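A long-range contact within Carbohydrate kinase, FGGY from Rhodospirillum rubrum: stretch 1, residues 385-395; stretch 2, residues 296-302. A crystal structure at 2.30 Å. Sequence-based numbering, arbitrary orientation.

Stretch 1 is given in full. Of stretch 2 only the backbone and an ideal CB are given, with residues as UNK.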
# COMPACT_ATOMS: atom_id res chain seq x y z
N LEU A 385 12.86 -12.37 8.90
CA LEU A 385 14.08 -11.62 9.13
C LEU A 385 14.14 -10.30 8.38
O LEU A 385 14.66 -9.31 8.91
CB LEU A 385 15.26 -12.47 8.70
CG LEU A 385 16.16 -13.05 9.77
CD1 LEU A 385 15.57 -12.97 11.16
CD2 LEU A 385 16.47 -14.47 9.32
N ALA A 386 13.64 -10.30 7.16
CA ALA A 386 13.58 -9.07 6.37
C ALA A 386 12.59 -8.11 7.01
O ALA A 386 12.79 -6.90 6.98
CB ALA A 386 13.19 -9.33 4.93
N PHE A 387 11.50 -8.66 7.54
CA PHE A 387 10.55 -7.84 8.27
C PHE A 387 11.22 -7.23 9.50
O PHE A 387 11.05 -6.07 9.79
CB PHE A 387 9.30 -8.65 8.65
CG PHE A 387 8.19 -8.53 7.66
CD1 PHE A 387 7.65 -7.30 7.38
CD2 PHE A 387 7.69 -9.65 6.99
CE1 PHE A 387 6.62 -7.17 6.47
CE2 PHE A 387 6.65 -9.52 6.09
CZ PHE A 387 6.12 -8.27 5.83
N ARG A 388 11.98 -8.04 10.21
CA ARG A 388 12.72 -7.54 11.37
C ARG A 388 13.62 -6.34 11.02
O ARG A 388 13.65 -5.33 11.76
CB ARG A 388 13.55 -8.64 12.00
CG ARG A 388 14.49 -8.16 13.11
CD ARG A 388 14.85 -9.27 14.08
NE ARG A 388 16.04 -8.98 14.89
CZ ARG A 388 16.55 -9.81 15.82
NH1 ARG A 388 15.99 -10.99 16.04
NH2 ARG A 388 17.64 -9.47 16.50
N HIS A 389 14.33 -6.47 9.89
CA HIS A 389 15.25 -5.46 9.41
C HIS A 389 14.56 -4.09 9.20
O HIS A 389 14.99 -3.07 9.77
CB HIS A 389 16.00 -5.96 8.15
CG HIS A 389 16.98 -4.99 7.60
ND1 HIS A 389 17.28 -4.92 6.25
CD2 HIS A 389 17.71 -4.01 8.18
CE1 HIS A 389 18.16 -3.96 6.04
NE2 HIS A 389 18.44 -3.40 7.20
N HIS A 390 13.47 -4.07 8.44
CA HIS A 390 12.59 -2.91 8.42
C HIS A 390 12.27 -2.32 9.82
O HIS A 390 12.33 -1.10 10.02
CB HIS A 390 11.26 -3.24 7.74
CG HIS A 390 11.35 -3.24 6.26
ND1 HIS A 390 11.64 -4.38 5.53
CD2 HIS A 390 11.17 -2.25 5.35
CE1 HIS A 390 11.62 -4.09 4.24
NE2 HIS A 390 11.35 -2.80 4.11
N VAL A 391 11.88 -3.18 10.75
CA VAL A 391 11.53 -2.73 12.08
C VAL A 391 12.75 -2.03 12.71
O VAL A 391 12.63 -0.95 13.30
CB VAL A 391 11.05 -3.92 12.99
CG1 VAL A 391 10.73 -3.44 14.40
CG2 VAL A 391 9.83 -4.59 12.38
N ALA A 392 13.92 -2.63 12.54
CA ALA A 392 15.14 -2.06 13.08
C ALA A 392 15.34 -0.70 12.42
O ALA A 392 15.73 0.29 13.06
CB ALA A 392 16.37 -3.00 12.81
N VAL A 393 15.08 -0.63 11.13
CA VAL A 393 15.22 0.66 10.48
C VAL A 393 14.22 1.65 11.05
O VAL A 393 14.62 2.77 11.35
CB VAL A 393 15.23 0.57 8.94
CG1 VAL A 393 15.18 1.95 8.30
CG2 VAL A 393 16.48 -0.16 8.51
N LEU A 394 12.96 1.26 11.20
CA LEU A 394 11.96 2.16 11.78
C LEU A 394 12.46 2.73 13.11
O LEU A 394 12.49 3.95 13.35
CB LEU A 394 10.64 1.42 12.03
CG LEU A 394 9.52 1.26 10.98
CD1 LEU A 394 9.59 2.31 9.86
CD2 LEU A 394 9.46 -0.16 10.40
N ASP A 395 12.89 1.81 13.97
CA ASP A 395 13.49 2.13 15.23
C ASP A 395 14.62 3.15 15.10
O ASP A 395 14.64 4.15 15.81
CB ASP A 395 14.03 0.85 15.87
CG ASP A 395 13.76 0.79 17.36
OD1 ASP A 395 13.90 1.83 18.04
OD2 ASP A 395 13.37 -0.29 17.86
N UNK A 296 2.88 8.19 8.31
CA UNK A 296 2.82 6.74 8.10
C UNK A 296 4.00 6.23 7.26
O UNK A 296 3.84 5.82 6.12
CB UNK A 296 1.50 6.37 7.42
N UNK A 297 5.21 6.24 7.85
CA UNK A 297 6.34 5.68 7.10
C UNK A 297 5.98 4.27 6.73
O UNK A 297 5.39 3.58 7.55
CB UNK A 297 7.64 5.72 7.90
N UNK A 298 6.30 3.83 5.53
CA UNK A 298 5.97 2.48 5.09
C UNK A 298 7.06 1.91 4.19
O UNK A 298 7.91 2.63 3.67
CB UNK A 298 4.63 2.47 4.36
N UNK A 299 7.01 0.61 4.01
CA UNK A 299 7.97 -0.06 3.19
C UNK A 299 7.29 -1.25 2.57
O UNK A 299 6.22 -1.65 2.95
CB UNK A 299 9.21 -0.47 3.99
N UNK A 300 7.97 -1.84 1.60
CA UNK A 300 7.42 -2.89 0.79
C UNK A 300 8.54 -3.89 0.62
O UNK A 300 9.69 -3.50 0.52
CB UNK A 300 6.88 -2.38 -0.55
N UNK A 301 8.24 -5.18 0.65
CA UNK A 301 9.23 -6.10 0.15
C UNK A 301 8.74 -6.88 -1.05
O UNK A 301 7.67 -7.50 -1.04
CB UNK A 301 9.65 -7.06 1.26
N UNK A 302 9.56 -6.87 -2.08
CA UNK A 302 9.15 -7.39 -3.35
C UNK A 302 8.71 -8.87 -3.28
O UNK A 302 7.68 -9.24 -3.84
CB UNK A 302 10.30 -7.22 -4.35

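Stretch 1 is a helix, and residues 298-301 form a strand running nearly antiparallel to it, at 158°. The helix offers Ala-386, Phe-387, His-390 and Leu-394 to stretch 2.

Position 296 lies beyond the helix's reach. Its ideal CB has nothing of stretch 1 within 5.5 Å, so stretch 1 places no demand on it. The residue is Ala-296.

Position 297 points toward the helix. Its ideal CB is 4.4 Å from Leu-394 CD1, an apolar methyl. A small or medium apolar side chain would suit it, such as alanine, valine or proline. The phi of -56° and psi of 140° are compatible with proline but do not require it. The residue is Pro-297. Its CB lies 4.3 Å from Leu-394 CD1, a plain apolar contact at the end of the interface.

Position 298 points away from the helix, so stretch 1 does not select its side chain. The residue is Asn-298. Its ND2 donates a hydrogen bond to Ala-296 O at 3.1 Å.

Position 299 points toward the helix where the backbones come close: the CA of 299 is 7.5 Å from His-390 CA. The ideal CB would sit 3.0 Å from His-390 CD2, which is a clash. With this ring placement only glycine fits. The phi of -149° and psi of 168° are ordinary for a strand, so the reason is space rather than backbone strain. The residue is Gly-299. Its CA lies 4.4 Å from His-390 CD2.

Position 300 turns away again, and stretch 1 does not limit the choice of side chain. The residue is Cys-300. Its contact is made by the backbone: the O atom is 4.0 Å from His-390 NE2, without a hydrogen bond.

Position 301 points toward the helix. Its ideal CB is 4.6 Å from His-390 CE1, leaving room for a side chain to extend toward Ala-386 and the Phe-387 ring. An apolar side chain suits this site; leucine could partly fill it, and a longer, flexible one such as methionine could reach further toward the Phe-387 ring. The residue is Met-301, present as selenomethionine. Its CG lies 3.3 Å from His-390 CE1, and its SE lies 3.8 Å from Ala-386 CB. The selenium sits over one face of the Phe-387 ring, 4.2 Å from the centroid and 7° off the normal. This residue has the largest covered area in the contact.

Position 302 is out of reach, and stretch 1 sets no preference. The residue is Ala-302.

Stretch 2 296-302: APNGCMA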
# COMPACT_ATOMS: atom_id res chain seq x y z
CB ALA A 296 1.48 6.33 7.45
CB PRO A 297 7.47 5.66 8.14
CG PRO A 297 7.10 6.68 9.15
CD PRO A 297 5.58 6.70 9.20
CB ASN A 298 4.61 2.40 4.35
CG ASN A 298 4.57 3.27 3.12
OD1 ASN A 298 4.69 2.80 1.97
ND2 ASN A 298 4.44 4.58 3.35
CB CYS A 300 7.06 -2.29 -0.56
SG CYS A 300 6.33 -3.48 -1.67
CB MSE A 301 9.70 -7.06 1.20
CG MSE A 301 10.59 -6.44 2.23
SE MSE A 301 10.09 -7.44 3.83
CE MSE A 301 9.81 -9.21 2.85
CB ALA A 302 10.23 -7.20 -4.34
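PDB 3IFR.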